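Local coordinates for histone-lysine N-methyltransferase, H3 lysine-9 specific SUVH6 (Arabidopsis thaliana, PDB 6A5K), which transfers methyl groups from S-adenosylmethionine to a lysine of the histone H3 tail and probably binds methylated non-CG DNA through its SRA domain, at residues I351-E356 and V367-S372; I373-F378 and Q483-P488; L387-A392 and G438-A443; K275-D280 and V383-E388; N123-T128 and Q216-P221. The protein carries 1 engineered substitution. All blocks are in the same frame, centred on the assembly; numbering follows the deposited sequence.

Contact 1: I351-E356 and V367-S372; sequences IKLPLE and VRCLKS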
# COMPACT_ATOMS: atom_id res chain seq x y z
N ILE A 351 7.91 5.03 13.29
CA ILE A 351 7.74 5.46 11.90
C ILE A 351 9.03 5.32 11.10
O ILE A 351 10.10 5.74 11.55
CB ILE A 351 7.24 6.91 11.83
CG1 ILE A 351 5.90 7.05 12.55
CG2 ILE A 351 7.12 7.38 10.39
CD1 ILE A 351 5.41 8.47 12.69
N LYS A 352 8.95 4.71 9.91
CA LYS A 352 10.10 4.59 9.03
C LYS A 352 9.87 5.34 7.71
O LYS A 352 10.82 5.68 7.00
CB LYS A 352 10.40 3.11 8.73
CG LYS A 352 10.87 2.30 9.94
CD LYS A 352 12.08 2.94 10.59
CE LYS A 352 12.41 2.27 11.91
NZ LYS A 352 13.59 2.90 12.56
N LEU A 353 8.60 5.58 7.38
CA LEU A 353 8.24 6.23 6.12
C LEU A 353 8.23 7.75 6.23
O LEU A 353 7.94 8.30 7.29
CB LEU A 353 6.87 5.74 5.66
CG LEU A 353 6.76 4.25 5.37
CD1 LEU A 353 5.28 3.83 5.24
CD2 LEU A 353 7.52 3.94 4.10
N PRO A 354 8.54 8.44 5.12
CA PRO A 354 8.47 9.91 5.09
C PRO A 354 7.04 10.42 4.95
O PRO A 354 6.52 10.52 3.83
CB PRO A 354 9.32 10.28 3.87
CG PRO A 354 9.19 9.10 2.96
CD PRO A 354 9.04 7.89 3.85
N LEU A 355 6.40 10.73 6.07
CA LEU A 355 5.02 11.21 6.05
C LEU A 355 4.94 12.73 6.01
O LEU A 355 5.87 13.43 6.44
CB LEU A 355 4.26 10.69 7.27
CG LEU A 355 4.27 9.18 7.50
CD1 LEU A 355 3.47 8.82 8.74
CD2 LEU A 355 3.72 8.45 6.28
N GLU A 356 3.83 13.23 5.49
CA GLU A 356 3.51 14.65 5.57
C GLU A 356 2.00 14.83 5.65
O GLU A 356 1.25 13.95 5.20
CB GLU A 356 4.09 15.41 4.37
CG GLU A 356 3.27 15.33 3.10
CD GLU A 356 3.90 16.12 1.95
OE1 GLU A 356 5.02 16.65 2.12
OE2 GLU A 356 3.28 16.20 0.87
N VAL A 367 -3.26 12.85 5.41
CA VAL A 367 -1.90 12.33 5.50
C VAL A 367 -1.49 11.64 4.21
O VAL A 367 -2.28 10.89 3.64
CB VAL A 367 -1.74 11.32 6.67
CG1 VAL A 367 -0.32 10.75 6.71
CG2 VAL A 367 -2.09 11.98 8.01
N ARG A 368 -0.28 11.91 3.73
CA ARG A 368 0.27 11.14 2.61
C ARG A 368 1.76 10.87 2.83
O ARG A 368 2.37 11.40 3.76
CB ARG A 368 0.05 11.87 1.27
CG ARG A 368 0.79 13.21 1.18
CD ARG A 368 0.37 14.00 -0.07
NE ARG A 368 0.95 15.34 -0.09
CZ ARG A 368 0.48 16.34 -0.82
NH1 ARG A 368 -0.59 16.15 -1.60
NH2 ARG A 368 1.06 17.53 -0.78
N CYS A 369 2.33 10.04 1.96
CA CYS A 369 3.74 9.67 2.05
C CYS A 369 4.50 10.15 0.81
O CYS A 369 3.98 10.10 -0.30
CB CYS A 369 3.88 8.16 2.21
SG CYS A 369 5.57 7.57 2.41
N LEU A 370 5.73 10.61 1.01
CA LEU A 370 6.53 11.14 -0.10
C LEU A 370 7.03 10.03 -1.03
O LEU A 370 7.44 10.31 -2.15
CB LEU A 370 7.71 11.95 0.41
CG LEU A 370 7.40 13.32 1.03
CD1 LEU A 370 8.69 14.03 1.43
CD2 LEU A 370 6.61 14.17 0.06
N LYS A 371 7.01 8.79 -0.58
CA LYS A 371 7.34 7.69 -1.48
C LYS A 371 6.27 6.61 -1.48
O LYS A 371 5.32 6.66 -0.70
CB LYS A 371 8.70 7.09 -1.13
CG LYS A 371 8.72 6.27 0.14
CD LYS A 371 10.15 5.98 0.57
CE LYS A 371 11.08 7.16 0.30
NZ LYS A 371 12.48 6.88 0.72
N SER A 372 6.42 5.64 -2.38
CA SER A 372 5.47 4.55 -2.46
C SER A 372 5.57 3.67 -1.21
O SER A 372 6.62 3.60 -0.57
CB SER A 372 5.69 3.72 -3.73
OG SER A 372 6.96 3.11 -3.74

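Contact 2: I373-F378 and Q483-P488; sequences IPIGSF and QDNIPP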
# COMPACT_ATOMS: atom_id res chain seq x y z
N ILE A 373 4.46 3.03 -0.87
CA ILE A 373 4.42 2.19 0.33
C ILE A 373 4.11 0.74 -0.04
O ILE A 373 3.05 0.45 -0.59
CB ILE A 373 3.37 2.70 1.33
CG1 ILE A 373 3.73 4.12 1.80
CG2 ILE A 373 3.27 1.75 2.52
CD1 ILE A 373 2.61 4.79 2.58
N PRO A 374 5.05 -0.18 0.24
CA PRO A 374 4.82 -1.60 -0.05
C PRO A 374 3.65 -2.16 0.76
O PRO A 374 3.49 -1.80 1.93
CB PRO A 374 6.14 -2.27 0.36
CG PRO A 374 7.16 -1.17 0.35
CD PRO A 374 6.41 0.07 0.77
N ILE A 375 2.85 -3.02 0.14
CA ILE A 375 1.73 -3.64 0.85
C ILE A 375 2.22 -4.35 2.13
O ILE A 375 3.28 -4.98 2.15
CB ILE A 375 0.97 -4.62 -0.06
CG1 ILE A 375 -0.32 -5.11 0.61
CG2 ILE A 375 1.88 -5.78 -0.52
CD1 ILE A 375 -1.29 -5.75 -0.36
N GLY A 376 1.45 -4.20 3.21
CA GLY A 376 1.84 -4.80 4.48
C GLY A 376 2.79 -3.96 5.31
O GLY A 376 3.22 -4.38 6.38
N SER A 377 3.13 -2.77 4.83
CA SER A 377 4.04 -1.91 5.60
C SER A 377 3.34 -1.25 6.79
O SER A 377 2.18 -0.84 6.69
CB SER A 377 4.64 -0.80 4.73
OG SER A 377 5.39 -1.35 3.67
N PHE A 378 4.06 -1.15 7.90
CA PHE A 378 3.64 -0.34 9.04
C PHE A 378 3.71 1.15 8.68
O PHE A 378 4.69 1.60 8.08
CB PHE A 378 4.51 -0.63 10.26
CG PHE A 378 4.29 0.31 11.42
CD1 PHE A 378 3.06 0.37 12.05
CD2 PHE A 378 5.32 1.11 11.88
CE1 PHE A 378 2.86 1.23 13.12
CE2 PHE A 378 5.13 1.97 12.95
CZ PHE A 378 3.90 2.03 13.58
N GLN A 483 -2.80 -1.88 3.04
CA GLN A 483 -3.38 -3.06 2.41
C GLN A 483 -3.38 -2.97 0.87
O GLN A 483 -4.05 -3.75 0.19
CB GLN A 483 -4.81 -3.32 2.93
CG GLN A 483 -5.84 -2.21 2.70
CD GLN A 483 -7.24 -2.66 3.09
OE1 GLN A 483 -7.42 -3.69 3.75
NE2 GLN A 483 -8.25 -1.90 2.67
N ASP A 484 -2.61 -2.02 0.34
CA ASP A 484 -2.27 -1.95 -1.08
C ASP A 484 -0.79 -1.64 -1.21
O ASP A 484 -0.16 -1.22 -0.24
CB ASP A 484 -3.04 -0.84 -1.81
CG ASP A 484 -4.54 -0.94 -1.65
OD1 ASP A 484 -5.16 0.09 -1.32
OD2 ASP A 484 -5.10 -2.03 -1.88
N ASN A 485 -0.24 -1.84 -2.40
CA ASN A 485 0.97 -1.13 -2.79
C ASN A 485 0.55 0.29 -3.13
O ASN A 485 -0.07 0.53 -4.16
CB ASN A 485 1.65 -1.81 -3.97
CG ASN A 485 2.26 -3.15 -3.61
OD1 ASN A 485 3.08 -3.24 -2.69
ND2 ASN A 485 1.86 -4.19 -4.32
N ILE A 486 0.88 1.24 -2.26
CA ILE A 486 0.36 2.60 -2.40
C ILE A 486 1.30 3.48 -3.22
O ILE A 486 2.49 3.52 -2.95
CB ILE A 486 0.12 3.24 -1.02
CG1 ILE A 486 -0.72 2.32 -0.13
CG2 ILE A 486 -0.56 4.60 -1.17
CD1 ILE A 486 -0.92 2.85 1.31
N PRO A 487 0.76 4.18 -4.23
CA PRO A 487 1.57 5.13 -5.01
C PRO A 487 2.05 6.27 -4.13
O PRO A 487 1.39 6.57 -3.13
CB PRO A 487 0.59 5.65 -6.07
CG PRO A 487 -0.52 4.64 -6.11
CD PRO A 487 -0.63 4.11 -4.71
N PRO A 488 3.18 6.90 -4.49
CA PRO A 488 3.61 8.07 -3.71
C PRO A 488 2.56 9.16 -3.75
O PRO A 488 1.89 9.33 -4.78
CB PRO A 488 4.91 8.50 -4.39
CG PRO A 488 4.83 7.93 -5.77
CD PRO A 488 4.05 6.65 -5.65

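Contact 3: L387-A392 and G438-A443; sequences LEDSEA and GFTIDA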
# COMPACT_ATOMS: atom_id res chain seq x y z
N LEU A 387 -8.20 6.82 27.43
CA LEU A 387 -9.30 7.18 28.32
C LEU A 387 -10.35 6.08 28.37
O LEU A 387 -10.59 5.41 27.37
CB LEU A 387 -9.96 8.48 27.87
CG LEU A 387 -9.17 9.79 27.82
CD1 LEU A 387 -10.05 10.90 27.27
CD2 LEU A 387 -8.64 10.16 29.21
N GLU A 388 -10.99 5.90 29.52
CA GLU A 388 -12.25 5.16 29.56
C GLU A 388 -13.22 5.82 28.59
O GLU A 388 -13.21 7.05 28.47
CB GLU A 388 -12.86 5.16 30.97
CG GLU A 388 -11.95 4.63 32.06
CD GLU A 388 -12.57 4.74 33.44
OE1 GLU A 388 -12.64 3.71 34.14
OE2 GLU A 388 -13.01 5.85 33.82
N ASP A 389 -14.04 5.02 27.91
CA ASP A 389 -15.01 5.56 26.96
C ASP A 389 -15.85 6.68 27.56
O ASP A 389 -16.06 7.71 26.92
CB ASP A 389 -15.94 4.45 26.44
CG ASP A 389 -15.26 3.52 25.45
OD1 ASP A 389 -14.16 3.85 24.95
OD2 ASP A 389 -15.83 2.44 25.17
N SER A 390 -16.33 6.49 28.79
CA SER A 390 -17.18 7.48 29.45
C SER A 390 -16.46 8.80 29.67
O SER A 390 -17.05 9.88 29.54
CB SER A 390 -17.70 6.94 30.78
OG SER A 390 -16.64 6.78 31.71
N GLU A 391 -15.17 8.73 29.98
CA GLU A 391 -14.36 9.93 30.15
C GLU A 391 -14.15 10.66 28.82
O GLU A 391 -14.25 11.89 28.77
CB GLU A 391 -13.02 9.58 30.78
CG GLU A 391 -12.17 10.80 31.12
CD GLU A 391 -12.89 11.75 32.07
OE1 GLU A 391 -13.60 11.26 32.98
OE2 GLU A 391 -12.74 12.98 31.92
N ALA A 392 -13.85 9.92 27.75
CA ALA A 392 -13.68 10.55 26.44
C ALA A 392 -14.98 11.21 26.00
O ALA A 392 -14.97 12.30 25.42
CB ALA A 392 -13.23 9.52 25.40
N GLY A 438 -13.31 -1.19 26.49
CA GLY A 438 -13.99 -0.06 27.08
C GLY A 438 -13.15 1.20 27.01
O GLY A 438 -13.38 2.15 27.76
N PHE A 439 -12.18 1.22 26.11
CA PHE A 439 -11.25 2.35 26.05
C PHE A 439 -11.15 3.02 24.68
O PHE A 439 -11.41 2.41 23.65
CB PHE A 439 -9.86 1.92 26.51
CG PHE A 439 -9.82 1.52 27.96
CD1 PHE A 439 -10.21 0.25 28.36
CD2 PHE A 439 -9.41 2.43 28.93
CE1 PHE A 439 -10.19 -0.11 29.69
CE2 PHE A 439 -9.38 2.07 30.26
CZ PHE A 439 -9.77 0.80 30.65
N THR A 440 -10.75 4.29 24.71
CA THR A 440 -10.69 5.15 23.54
C THR A 440 -9.40 5.97 23.59
O THR A 440 -8.94 6.33 24.68
CB THR A 440 -11.93 6.09 23.47
OG1 THR A 440 -13.10 5.31 23.22
CG2 THR A 440 -11.79 7.16 22.38
N ILE A 441 -8.82 6.25 22.44
CA ILE A 441 -7.66 7.13 22.37
C ILE A 441 -8.11 8.52 21.94
O ILE A 441 -8.70 8.69 20.87
CB ILE A 441 -6.58 6.61 21.40
CG1 ILE A 441 -6.18 5.18 21.76
CG2 ILE A 441 -5.37 7.51 21.43
CD1 ILE A 441 -5.56 4.42 20.60
N ASP A 442 -7.84 9.51 22.79
CA ASP A 442 -8.20 10.90 22.53
C ASP A 442 -6.97 11.65 22.04
O ASP A 442 -6.05 11.91 22.81
CB ASP A 442 -8.76 11.55 23.80
CG ASP A 442 -9.20 13.00 23.60
OD1 ASP A 442 -8.92 13.59 22.53
OD2 ASP A 442 -9.82 13.57 24.53
N ALA A 443 -6.96 12.01 20.76
CA ALA A 443 -5.83 12.72 20.17
C ALA A 443 -6.13 14.19 19.87
O ALA A 443 -5.43 14.82 19.08
CB ALA A 443 -5.36 12.00 18.90

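Contact 4: K275-D280 and V383-E388; sequences KLIYPD and VGELLE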
# COMPACT_ATOMS: atom_id res chain seq x y z
N LYS A 275 4.40 9.63 22.40
CA LYS A 275 4.16 8.64 23.44
C LYS A 275 2.72 8.61 23.92
O LYS A 275 2.10 9.66 24.12
CB LYS A 275 5.11 8.88 24.63
CG LYS A 275 6.58 8.78 24.26
CD LYS A 275 7.27 7.66 25.03
CE LYS A 275 8.24 8.21 26.06
NZ LYS A 275 9.35 7.26 26.35
N LEU A 276 2.20 7.41 24.13
CA LEU A 276 0.86 7.26 24.69
C LEU A 276 0.80 7.82 26.10
O LEU A 276 1.75 7.71 26.87
CB LEU A 276 0.44 5.79 24.69
CG LEU A 276 0.04 5.18 23.35
CD1 LEU A 276 -0.13 3.68 23.49
CD2 LEU A 276 -1.24 5.84 22.85
N ILE A 277 -0.32 8.44 26.43
CA ILE A 277 -0.54 8.93 27.78
C ILE A 277 -1.53 8.01 28.48
O ILE A 277 -2.69 7.91 28.09
CB ILE A 277 -1.05 10.37 27.78
CG1 ILE A 277 -0.06 11.26 27.02
CG2 ILE A 277 -1.26 10.87 29.22
CD1 ILE A 277 -0.60 12.62 26.71
N TYR A 278 -1.04 7.32 29.51
CA TYR A 278 -1.85 6.37 30.25
C TYR A 278 -2.46 7.01 31.48
O TYR A 278 -1.87 7.90 32.08
CB TYR A 278 -1.00 5.17 30.69
CG TYR A 278 -0.55 4.24 29.58
CD1 TYR A 278 -1.38 3.23 29.11
CD2 TYR A 278 0.71 4.36 29.01
CE1 TYR A 278 -0.97 2.37 28.10
CE2 TYR A 278 1.13 3.52 28.01
CZ TYR A 278 0.29 2.52 27.55
OH TYR A 278 0.70 1.67 26.55
N PRO A 279 -3.67 6.57 31.86
CA PRO A 279 -4.09 6.86 33.23
C PRO A 279 -3.15 6.11 34.17
O PRO A 279 -2.49 5.15 33.74
CB PRO A 279 -5.52 6.31 33.31
CG PRO A 279 -5.95 6.15 31.87
CD PRO A 279 -4.70 5.84 31.11
N ASP A 280 -3.07 6.53 35.43
CA ASP A 280 -2.10 5.93 36.35
C ASP A 280 -2.46 4.48 36.70
O ASP A 280 -1.58 3.63 36.85
CB ASP A 280 -1.98 6.78 37.60
CG ASP A 280 -1.58 8.21 37.30
OD1 ASP A 280 -0.70 8.40 36.43
OD2 ASP A 280 -2.12 9.14 37.92
N VAL A 383 -1.61 7.74 18.24
CA VAL A 383 -1.15 8.13 19.57
C VAL A 383 -2.00 9.26 20.14
O VAL A 383 -2.35 10.20 19.43
CB VAL A 383 0.34 8.56 19.53
CG1 VAL A 383 0.78 9.14 20.87
CG2 VAL A 383 1.22 7.37 19.16
N GLY A 384 -2.32 9.15 21.43
CA GLY A 384 -3.08 10.17 22.13
C GLY A 384 -3.18 9.78 23.60
O GLY A 384 -2.38 8.98 24.09
N GLU A 385 -4.17 10.33 24.30
CA GLU A 385 -4.39 9.96 25.70
C GLU A 385 -5.37 8.79 25.78
O GLU A 385 -6.46 8.86 25.22
CB GLU A 385 -4.95 11.13 26.51
CG GLU A 385 -4.41 12.51 26.15
CD GLU A 385 -5.05 13.62 26.98
OE1 GLU A 385 -5.24 13.42 28.20
OE2 GLU A 385 -5.39 14.67 26.40
N LEU A 386 -4.97 7.72 26.47
CA LEU A 386 -5.87 6.60 26.75
C LEU A 386 -6.93 7.00 27.77
O LEU A 386 -6.59 7.46 28.86
CB LEU A 386 -5.11 5.38 27.27
CG LEU A 386 -4.58 4.30 26.32
CD1 LEU A 386 -5.65 3.90 25.31
CD2 LEU A 386 -3.29 4.73 25.64
N LEU A 387 -8.20 6.82 27.43
CA LEU A 387 -9.30 7.18 28.32
C LEU A 387 -10.35 6.08 28.37
O LEU A 387 -10.59 5.41 27.37
CB LEU A 387 -9.96 8.48 27.87
CG LEU A 387 -9.17 9.79 27.82
CD1 LEU A 387 -10.05 10.90 27.27
CD2 LEU A 387 -8.64 10.16 29.21
N GLU A 388 -10.99 5.90 29.52
CA GLU A 388 -12.25 5.16 29.56
C GLU A 388 -13.22 5.82 28.59
O GLU A 388 -13.21 7.05 28.47
CB GLU A 388 -12.86 5.16 30.97
CG GLU A 388 -11.95 4.63 32.06
CD GLU A 388 -12.57 4.74 33.44
OE1 GLU A 388 -12.64 3.71 34.14
OE2 GLU A 388 -13.01 5.85 33.82

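Contact 5: N123-T128 and Q216-P221; sequences NSDVLT and QLRRIP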
# COMPACT_ATOMS: atom_id res chain seq x y z
N ASN A 123 9.79 17.81 -21.37
CA ASN A 123 9.64 16.69 -22.28
C ASN A 123 8.99 15.47 -21.63
O ASN A 123 9.04 14.37 -22.18
CB ASN A 123 11.00 16.28 -22.85
CG ASN A 123 11.56 17.31 -23.82
OD1 ASN A 123 11.12 18.46 -23.84
ND2 ASN A 123 12.53 16.90 -24.62
N SER A 124 8.36 15.67 -20.47
CA SER A 124 7.88 14.55 -19.65
C SER A 124 6.79 13.70 -20.31
O SER A 124 6.54 12.58 -19.89
CB SER A 124 7.39 15.07 -18.30
OG SER A 124 6.20 15.83 -18.43
N ASP A 125 6.15 14.22 -21.36
CA ASP A 125 5.13 13.45 -22.07
C ASP A 125 5.74 12.55 -23.14
O ASP A 125 5.04 11.72 -23.74
CB ASP A 125 4.09 14.38 -22.70
CG ASP A 125 4.71 15.40 -23.64
OD1 ASP A 125 5.84 15.86 -23.36
OD2 ASP A 125 4.06 15.74 -24.65
N VAL A 126 7.04 12.69 -23.37
CA VAL A 126 7.73 11.93 -24.42
C VAL A 126 8.55 10.77 -23.85
O VAL A 126 9.22 10.90 -22.83
CB VAL A 126 8.65 12.85 -25.26
CG1 VAL A 126 9.35 12.07 -26.36
CG2 VAL A 126 7.85 14.00 -25.85
N LEU A 127 8.50 9.63 -24.53
CA LEU A 127 9.16 8.42 -24.08
C LEU A 127 9.82 7.73 -25.28
O LEU A 127 9.20 7.60 -26.33
CB LEU A 127 8.14 7.50 -23.41
CG LEU A 127 8.47 6.08 -22.92
CD1 LEU A 127 7.58 5.75 -21.74
CD2 LEU A 127 8.28 5.06 -24.02
N THR A 128 11.07 7.31 -25.14
CA THR A 128 11.70 6.49 -26.18
C THR A 128 11.82 5.05 -25.69
O THR A 128 12.31 4.80 -24.59
CB THR A 128 13.09 7.01 -26.59
OG1 THR A 128 14.02 6.73 -25.54
CG2 THR A 128 13.06 8.50 -26.88
N GLN A 216 9.29 6.30 -30.62
CA GLN A 216 8.97 7.46 -29.80
C GLN A 216 7.48 7.51 -29.53
O GLN A 216 6.68 7.48 -30.45
CB GLN A 216 9.44 8.76 -30.46
CG GLN A 216 8.97 10.01 -29.74
CD GLN A 216 9.54 11.27 -30.33
OE1 GLN A 216 10.75 11.49 -30.29
NE2 GLN A 216 8.68 12.11 -30.88
N LEU A 217 7.11 7.58 -28.25
CA LEU A 217 5.71 7.70 -27.85
C LEU A 217 5.48 9.02 -27.14
O LEU A 217 6.38 9.55 -26.48
CB LEU A 217 5.30 6.54 -26.94
CG LEU A 217 5.35 5.11 -27.49
CD1 LEU A 217 6.77 4.55 -27.46
CD2 LEU A 217 4.39 4.20 -26.74
N ARG A 218 4.27 9.56 -27.28
CA ARG A 218 3.91 10.80 -26.60
C ARG A 218 2.60 10.61 -25.84
O ARG A 218 1.62 10.07 -26.37
CB ARG A 218 3.80 11.96 -27.59
CG ARG A 218 3.51 13.30 -26.92
CD ARG A 218 3.35 14.43 -27.94
NE ARG A 218 4.55 14.59 -28.77
CZ ARG A 218 5.56 15.40 -28.48
NH1 ARG A 218 5.53 16.13 -27.38
NH2 ARG A 218 6.60 15.48 -29.30
N ARG A 219 2.59 11.06 -24.59
CA ARG A 219 1.44 10.88 -23.72
C ARG A 219 0.22 11.65 -24.22
O ARG A 219 0.32 12.81 -24.60
CB ARG A 219 1.80 11.31 -22.30
CG ARG A 219 0.91 10.72 -21.22
CD ARG A 219 1.54 10.94 -19.86
NE ARG A 219 0.83 10.23 -18.80
CZ ARG A 219 0.08 10.82 -17.87
NH1 ARG A 219 -0.06 12.14 -17.87
NH2 ARG A 219 -0.51 10.10 -16.93
N ILE A 220 -0.93 10.99 -24.22
CA ILE A 220 -2.17 11.62 -24.63
C ILE A 220 -2.60 12.67 -23.60
O ILE A 220 -2.70 12.37 -22.42
CB ILE A 220 -3.29 10.58 -24.83
CG1 ILE A 220 -2.95 9.67 -26.02
CG2 ILE A 220 -4.64 11.25 -25.02
CD1 ILE A 220 -3.82 8.44 -26.10
N PRO A 221 -2.84 13.91 -24.06
CA PRO A 221 -3.23 15.02 -23.17
C PRO A 221 -4.50 14.72 -22.40
O PRO A 221 -5.31 13.91 -22.84
CB PRO A 221 -3.45 16.18 -24.14
CG PRO A 221 -2.62 15.84 -25.34
CD PRO A 221 -2.67 14.35 -25.45
O HOH W 1 7.32 17.48 -24.86

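Contact 1: I351-E356 and V367-S372
In E356 and R368 alike, CG stands between the backbone N and the carbonyl carbon (chi1 81° and 64°), and the extended chains beyond bring carboxylate and guanidinium together on one face of a beta hairpin. Its arms are strands 355-359 and 365-369, antiparallel neighbours in the six-stranded sheet of the SET-domain region. E356 and R368 form a hydrogen-bonded pair: E356 N gives to R368 O at 2.9 Å, and R368 N returns the bond to E356 O, also at 2.9 Å. One register step on, L355 and C369 form a non-hydrogen-bonded pair, their side chains on the opposite face.

The salt bridge runs from R368 NE to E356 OE2 at 2.7 Å. NE lies near the anti lone pair of that oxygen, and OE2 is close to the guanidinium plane, although the two flat groups are turned 43° apart. A weak second bond comes from R368 NH2. R239 also forms a salt bridge with OE2, so one oxygen serves two arginines, an environment likely to favour a charged carboxylate. E356 OE1, hydrogen-bonded elsewhere, also touches L370 CD2 at 3.6 Å.

Beyond the strand ends L370 N still bonds P354 O at 2.9 Å. The proline ring and the K371 chain cross at about a right angle, with P354 CG 3.8 Å from K371 CE, while P354 CD packs 3.8 Å from C369 SG.

Contact 2: I373-F378 and Q483-P488
I375 lies against the Q483-D484 backbone and the N485 side chain, and its own side chain can be followed outward atom by atom. CB is 3.6 Å from N485 OD1 and equally near the D484 carbonyl. There the chain forks: CG2 turns to the asparagine, 3.5 Å from N485 OD1, whereas CG1, anti to the backbone N (chi1 -171°), runs over the peptide link, 3.7 Å from Q483 C. The tip, CD1, ends 3.5 Å from Q483 O. That carbonyl also accepts a bond from R15, which forms a salt bridge with D484 as well; H18 of the same helix, 5-29, touches both I375 and N485.

The backbone of I375 is held too. Its N gives a fairly straight bond of 2.8 Å to N485 OD1, arriving 44° out of the amide carbonyl plane. The asparagine side chain thus takes over where main-chain pairing stops. Before it, I373 and I486 make a single antiparallel, hydrogen-bonded bridge: I373 N to I486 O at 2.9 Å and I486 N to I373 O at 2.8 Å, with the two CB atoms packed together.

After I375 the chain reverses. P374 O takes both S377 N and S377 OG, the latter at 2.6 Å, from the same face of its carbonyl plane. G376 has phi 85°, where a CB would jam against the preceding carbonyl oxygen. This is a type II beta turn with glycine in its third position, here leading into strand 378-381 of the SET domain.

Contact 3: L387-A392 and G438-A443
L387 and T440 pair across two antiparallel strands of the SET domain's three-stranded sheet, just where strand 385-388 gives way to helix 389-394. The backbone bonds come first. L387 N reaches T440 O at 2.9 Å, and T440 N reaches L387 O at the same 2.9 Å. Next along, E388 and F439 form a non-hydrogen-bonded pair. E388 is the N-cap residue; past it D389 N, in the first turn of the helix, bonds G438 O at 2.9 Å, so the helix start is tied to the residue before F439.

One side-chain bond is added. D389 CG stands beside its own backbone N (chi1 -73°), and the D389 and T440 side chains cross at about a right angle. T440 OG1 donates to D389 OD1 at 2.5 Å, a very short distance to be taken with some reserve. An alanine in place of D389 would probably leave the T440 hydroxyl without this acceptor and the helix start less firmly tied to the strand.

Apolar contacts fill in the rest. E388 CG lies 4.0 Å from F439 CE2, L387 CD1 is 3.8 Å from D442 CB, and from the helix A392 CB reaches T440 CG2 at 4.1 Å.

Contact 4: K275-D280 and V383-E388
L386 is the bump and L276 the main wall of its hollow. The methyl CD2 of L386 pushes against the whole isobutyl group of L276, touching CB, CG and both methyls, and comes nearest to L276 CD2 at 3.6 Å. Y278 closes another side: its side chain and that of L386 run side by side, pointing the same way, with Y278 CE1 4.1 Å from L386 CD2.

Smaller contacts follow along the seam. L276 CD2 also sits 3.6 Å from G384 O. P279 crosses L386 at about a right angle, its CG lying 3.3 Å from L386 O and its CD against L386 CB. At the other end V383 CG1 presses on the backbone of K275, 3.5 Å from K275 O. I277 and E385 lie side by side, pointing the same way, with I277 CD1 3.9 Å from E385 CG. An alanine at L276 would probably open a gap beside L386 CD2 and G384 O, leaving L386 CD2 less firmly held.

The two segments run almost in the same direction, only 7° apart. L386 N bonds I277 O at 2.8 Å, while I277 N gives a longer bond to G384 O; together they bridge I277 with E385. G384 N is buried here and has no partner in the model.

The segment from the Pre-SET motif thus lies along strand 385-388, whose other side pairs with strand 436-442. L386 touches I441 of that strand, and both L276 and Y278 reach H477 of strand 477-482.

Contact 5: N123-T128 and Q216-P221
D125 and R218 face each other near one end of an antiparallel strand pair in the SRA domain, strands 126-130 and 211-219 of its mixed seven-stranded sheet; the segment axes run at 155°. L127 and L217 are the hydrogen-bonded pair: L127 N gives to L217 O at 2.9 Å and L217 N to L127 O at 2.8 Å. R219 N carries the pairing past the strand start, meeting D125 O at 2.7 Å. Just before the strand, N123 to V126 make a type I beta turn, in which V126 N bonds N123 O.

The charged side chains are paired as well. The R218 chain bends at chi3 (-59°), which turns NE back, and NH1 lies 3.1 Å from D125 OD2 in a salt bridge. The donor arrives on the syn side but 35° out of the carboxylate plane. D125 OD1 has its own partner, a water that donates to it at 2.7 Å and accepts a weak bond from R218 NH1 at 3.4 Å. R218 NE is taken elsewhere by E199 OE2, while E199 OE1 accepts from Q216 NE2, so one glutamate serves two neighbouring side chains. R219 points its far end away, to the carbonyls of D193 and P224.

Apolar contacts lie on both faces of the sheet. On one, L127 CD2 meets L217 CD1 at 3.8 Å. On the other, V126 CG2 sits over one face of the R218 guanidinium, offset toward its rim, 3.5 Å from NH1.

Contacts 1 and 2 follow one another along the chain near the middle of the molecule and touch, S372 CB lying 3.3 Å from I486 O. Contacts 3 and 4 lie far from that centre and share strand 385-388, one pairing with each of its sides; D442 N and E385 O, 2.9 Å apart, probably join them. Contact 5 stands alone in the SRA domain, its centre about 54 Å from that of contact 3. Contact 3 is the most buried; the others are partly buried. Charged pairs mark the hairpin of contact 1 and the strand pair of contact 5, contact 2 adds an asparagine amide to a single backbone bridge, and contact 4 is mainly aliphatic.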